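Local coordinates for endoglucanase (Clostridium thermocellum, PDB 2E4T), which hydrolyses internal beta-1,4-glucosidic bonds of cellulose and probably of xyloglucan, this chain being the family 44 catalytic module of a larger enzyme, at residues A[372-376]-A[450-454]; A[473-479]-A[508-514]. All coordinates share one frame; numbering follows the deposited sequence.

Contact 1: A[372-376]-A[450-454]; sequences IAQAD and LLNKN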
# COMPACT_ATOMS: atom_id res chain seq x y z
N ILE A 372 5.90 -5.46 15.44
CA ILE A 372 5.31 -4.36 16.18
C ILE A 372 5.19 -3.13 15.28
O ILE A 372 4.12 -2.48 15.26
CB ILE A 372 6.09 -4.08 17.48
CG1 ILE A 372 5.97 -5.30 18.43
CG2 ILE A 372 5.55 -2.80 18.13
CD1 ILE A 372 6.83 -5.18 19.68
N ALA A 373 6.24 -2.80 14.54
CA ALA A 373 6.14 -1.65 13.63
C ALA A 373 5.02 -1.87 12.61
O ALA A 373 4.26 -0.93 12.31
CB ALA A 373 7.47 -1.38 12.94
N GLN A 374 4.92 -3.10 12.05
CA GLN A 374 3.85 -3.37 11.08
C GLN A 374 2.48 -3.13 11.71
O GLN A 374 1.58 -2.51 11.11
CB GLN A 374 3.98 -4.81 10.58
CG GLN A 374 2.86 -5.18 9.60
CD GLN A 374 2.96 -4.43 8.30
OE1 GLN A 374 3.99 -3.85 7.94
NE2 GLN A 374 1.86 -4.45 7.53
N ALA A 375 2.26 -3.69 12.94
CA ALA A 375 0.96 -3.49 13.59
C ALA A 375 0.71 -2.01 13.85
O ALA A 375 -0.45 -1.53 13.77
CB ALA A 375 0.91 -4.31 14.88
N ASP A 376 1.77 -1.26 14.19
CA ASP A 376 1.60 0.17 14.47
C ASP A 376 1.17 0.88 13.17
O ASP A 376 0.21 1.70 13.16
CB ASP A 376 2.93 0.72 14.99
CG ASP A 376 2.80 1.98 15.81
OD1 ASP A 376 1.74 2.18 16.45
OD2 ASP A 376 3.77 2.81 15.76
N LEU A 450 -2.90 -3.19 21.26
CA LEU A 450 -2.07 -2.60 22.30
C LEU A 450 -0.63 -3.05 22.06
O LEU A 450 -0.36 -4.27 22.07
CB LEU A 450 -2.56 -3.07 23.69
CG LEU A 450 -1.72 -2.59 24.86
CD1 LEU A 450 -1.75 -1.08 25.02
CD2 LEU A 450 -2.26 -3.28 26.13
N LEU A 451 0.25 -2.09 21.79
CA LEU A 451 1.65 -2.40 21.42
C LEU A 451 2.55 -1.86 22.52
O LEU A 451 2.56 -0.66 22.81
CB LEU A 451 2.00 -1.74 20.07
CG LEU A 451 1.02 -2.07 18.95
CD1 LEU A 451 1.44 -1.39 17.63
CD2 LEU A 451 0.92 -3.57 18.72
N ASN A 452 3.35 -2.77 23.09
CA ASN A 452 4.37 -2.37 24.07
C ASN A 452 5.72 -2.31 23.38
O ASN A 452 6.28 -3.38 23.03
CB ASN A 452 4.40 -3.31 25.25
CG ASN A 452 5.32 -2.77 26.34
OD1 ASN A 452 5.61 -1.58 26.36
ND2 ASN A 452 5.73 -3.64 27.27
N LYS A 453 6.21 -1.09 23.15
CA LYS A 453 7.49 -0.84 22.51
C LYS A 453 8.66 -0.84 23.51
O LYS A 453 9.80 -0.68 23.12
CB LYS A 453 7.46 0.46 21.72
CG LYS A 453 6.46 0.45 20.60
CD LYS A 453 6.47 1.77 19.81
CE LYS A 453 5.65 2.87 20.40
NZ LYS A 453 5.97 4.24 19.81
N ASN A 454 8.36 -1.00 24.82
CA ASN A 454 9.42 -1.05 25.80
C ASN A 454 10.33 -2.23 25.47
O ASN A 454 9.85 -3.37 25.34
CB ASN A 454 8.76 -1.21 27.20
CG ASN A 454 9.60 -0.80 28.32
OD1 ASN A 454 10.83 -0.90 28.25
ND2 ASN A 454 8.92 -0.43 29.45
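Leu451 reaches from the beta domain to helix 368-384 of the TIM-like barrel and packs against Ile372, Ala375 and Asp376. This is a helix-on-strand contact at the boundary of the two domains. The helix and strand segments run at 144° to each other, closer to antiparallel than to parallel, and their axes approach to 9.3 Å. Leu451 buries the most surface. Its CG lies beside the backbone N and opposite the carbonyl carbon (chi1 -53°), and its two methyls face the helix. CD1 lies against the backbone turn, 3.5 Å from Asp376 N, and also meets CB of Asp376. That nitrogen already donates to Ile372 O within the helix. CD2 comes closest to the Ala375 methyl, CB, at 3.9 Å. Ile372 comes second in buried surface. The side chains of Ile372 and Leu451 run alongside each other, pointing opposite ways. CG2 of Ile372 lies 4.2 Å from both Leu451 CB and Lys453 CG, so one methyl touches both a strand residue and the first residue of the loop. The charged ends are held elsewhere: Asp376 OD1 is hydrogen-bonded to Tyr435 OH and Ser433 OG, and Lys453 NZ to Ile429 O. At the strand end, Asn452 OD1 accepts from Asn454 N in an Asx turn, and is also hydrogen-bonded to Thr459 OG1. The delta methyl of Ile372, CD1, rests 3.8 Å from Asn452 O.

Contact 2: A[473-479]-A[508-514]; sequences IGNVWAF and TACHIVL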
# COMPACT_ATOMS: atom_id res chain seq x y z
N ILE A 473 -15.43 -8.99 30.13
CA ILE A 473 -14.30 -9.86 29.84
C ILE A 473 -13.58 -9.23 28.65
O ILE A 473 -14.21 -8.65 27.74
CB ILE A 473 -14.73 -11.33 29.49
CG1 ILE A 473 -13.51 -12.24 29.36
CG2 ILE A 473 -15.66 -11.36 28.26
CD1 ILE A 473 -13.85 -13.76 29.35
N GLY A 474 -12.24 -9.35 28.67
CA GLY A 474 -11.43 -8.99 27.51
C GLY A 474 -10.60 -10.22 27.12
O GLY A 474 -9.61 -10.57 27.80
N ASN A 475 -10.98 -10.88 26.03
CA ASN A 475 -10.14 -11.95 25.51
C ASN A 475 -8.94 -11.33 24.81
O ASN A 475 -9.01 -10.21 24.32
CB ASN A 475 -10.96 -12.87 24.65
CG ASN A 475 -11.87 -13.76 25.48
OD1 ASN A 475 -13.11 -13.57 25.47
ND2 ASN A 475 -11.30 -14.65 26.26
N VAL A 476 -7.82 -12.07 24.80
CA VAL A 476 -6.57 -11.51 24.35
C VAL A 476 -5.85 -12.48 23.45
O VAL A 476 -5.73 -13.67 23.76
CB VAL A 476 -5.62 -11.20 25.55
CG1 VAL A 476 -4.31 -10.57 25.04
CG2 VAL A 476 -6.30 -10.24 26.56
N TRP A 477 -5.33 -11.96 22.31
CA TRP A 477 -4.45 -12.68 21.42
C TRP A 477 -3.17 -11.87 21.24
O TRP A 477 -3.23 -10.64 21.21
CB TRP A 477 -5.13 -12.91 20.05
CG TRP A 477 -6.26 -13.89 20.12
CD1 TRP A 477 -6.17 -15.22 19.70
CD2 TRP A 477 -7.59 -13.71 20.56
NE1 TRP A 477 -7.36 -15.83 19.85
CE2 TRP A 477 -8.25 -14.95 20.39
CE3 TRP A 477 -8.30 -12.62 21.07
CZ2 TRP A 477 -9.60 -15.13 20.73
CZ3 TRP A 477 -9.64 -12.78 21.39
CH2 TRP A 477 -10.25 -14.03 21.23
N ALA A 478 -2.01 -12.54 21.17
CA ALA A 478 -0.77 -11.75 21.14
C ALA A 478 0.33 -12.52 20.43
O ALA A 478 0.32 -13.75 20.32
CB ALA A 478 -0.30 -11.39 22.56
N PHE A 479 1.33 -11.73 19.96
CA PHE A 479 2.61 -12.29 19.56
C PHE A 479 3.73 -11.52 20.26
O PHE A 479 3.55 -10.43 20.81
CB PHE A 479 2.80 -12.33 18.02
CG PHE A 479 2.85 -10.97 17.34
CD1 PHE A 479 4.03 -10.23 17.29
CD2 PHE A 479 1.71 -10.45 16.70
CE1 PHE A 479 4.09 -9.04 16.60
CE2 PHE A 479 1.78 -9.26 16.01
CZ PHE A 479 2.97 -8.54 15.93
N THR A 508 5.76 -6.73 22.97
CA THR A 508 4.61 -7.59 22.75
C THR A 508 3.52 -6.79 22.03
O THR A 508 3.34 -5.60 22.32
CB THR A 508 4.08 -8.09 24.10
OG1 THR A 508 5.10 -8.92 24.67
CG2 THR A 508 2.81 -9.00 24.01
N ALA A 509 2.81 -7.47 21.15
CA ALA A 509 1.68 -6.91 20.44
C ALA A 509 0.45 -7.71 20.79
O ALA A 509 0.43 -8.93 20.60
CB ALA A 509 1.91 -6.97 18.92
N CYS A 510 -0.61 -7.04 21.28
CA CYS A 510 -1.81 -7.71 21.69
C CYS A 510 -3.05 -7.14 20.98
O CYS A 510 -3.09 -5.98 20.59
CB CYS A 510 -2.11 -7.32 23.22
SG CYS A 510 -0.81 -7.66 24.39
N HIS A 511 -4.04 -8.03 20.87
CA HIS A 511 -5.39 -7.65 20.40
C HIS A 511 -6.34 -8.11 21.52
O HIS A 511 -6.44 -9.31 21.81
CB HIS A 511 -5.70 -8.37 19.08
CG HIS A 511 -6.95 -7.90 18.41
ND1 HIS A 511 -7.09 -7.96 17.05
CD2 HIS A 511 -8.17 -7.46 18.87
CE1 HIS A 511 -8.32 -7.57 16.72
NE2 HIS A 511 -9.01 -7.24 17.80
N ILE A 512 -7.00 -7.12 22.13
CA ILE A 512 -7.94 -7.36 23.22
C ILE A 512 -9.36 -7.19 22.63
O ILE A 512 -9.61 -6.23 21.90
CB ILE A 512 -7.73 -6.34 24.35
CG1 ILE A 512 -6.29 -6.39 24.86
CG2 ILE A 512 -8.76 -6.55 25.47
CD1 ILE A 512 -5.95 -5.23 25.82
N VAL A 513 -10.27 -8.12 22.97
CA VAL A 513 -11.65 -8.04 22.50
C VAL A 513 -12.54 -8.05 23.74
O VAL A 513 -12.66 -9.06 24.43
CB VAL A 513 -12.00 -9.21 21.58
CG1 VAL A 513 -13.44 -9.02 21.04
CG2 VAL A 513 -10.98 -9.36 20.43
N LEU A 514 -13.09 -6.86 24.04
CA LEU A 514 -13.95 -6.67 25.20
C LEU A 514 -15.38 -6.87 24.84
O LEU A 514 -15.87 -6.40 23.82
CB LEU A 514 -13.76 -5.28 25.75
CG LEU A 514 -12.42 -5.00 26.40
CD1 LEU A 514 -12.09 -3.57 26.38
CD2 LEU A 514 -12.45 -5.53 27.88
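Trp477 and His511 exchange two backbone hydrogen bonds: Trp477 N to His511 O at 2.9 Å and His511 N to Trp477 O at 2.8 Å. Asn475 with Val513 and Phe479 with Ala509 form the same kind of reciprocal pair. The six bonds join two antiparallel strands of the beta domain's sheet. The bond from Asn475 N is the most bent, at 140°. Between these pairs, CA-H...O contacts line the non-hydrogen-bonded positions. On the face with Trp477, the indole has His511 O at its edge, and its CZ3 meets Val513 CG2 at 3.8 Å. Phe479 has CG between its backbone N and carbonyl carbon (chi1 64°), which brings the ring across to the neighbouring strand. Ala509 CB sits over one ring face, 3.7 Å from the centroid, in a CH-pi contact. Leu406 of helix 398-408 touches both residues. The imidazole of His511 is hydrogen-bonded at ND1 to Leu406 O and at NE2 to His447 ND1. On the other face, Val476 CG2 meets Ile512 CG1, and Leu514 CD2 lies 3.6 Å from Gly474 CA. The chemistry is thus divided: backbone bonds fix the register, while mostly apolar side chains pack on both faces.

Overall arrangement
Contacts 1 and 2 share one sheet, in which strands 442-452 and 508-514 are neighbours. Their centres are 13 Å apart. Leu450 N to Cys510 O and Asn452 N to Thr508 O, both at 2.9 Å, are probable hydrogen bonds between them. Leu451 CD2 also packs on Ala509 CB at 3.6 Å, so the apolar layer of contact 1 continues into that of contact 2. Contact 1 ties the sheet to a barrel helix, whereas contact 2 extends it to strand 474-480. The zinc ligand Glu401 is within about 11 Å of both: its side chain is about 11 Å from that of Ala375 and about 9 Å from that of Phe479.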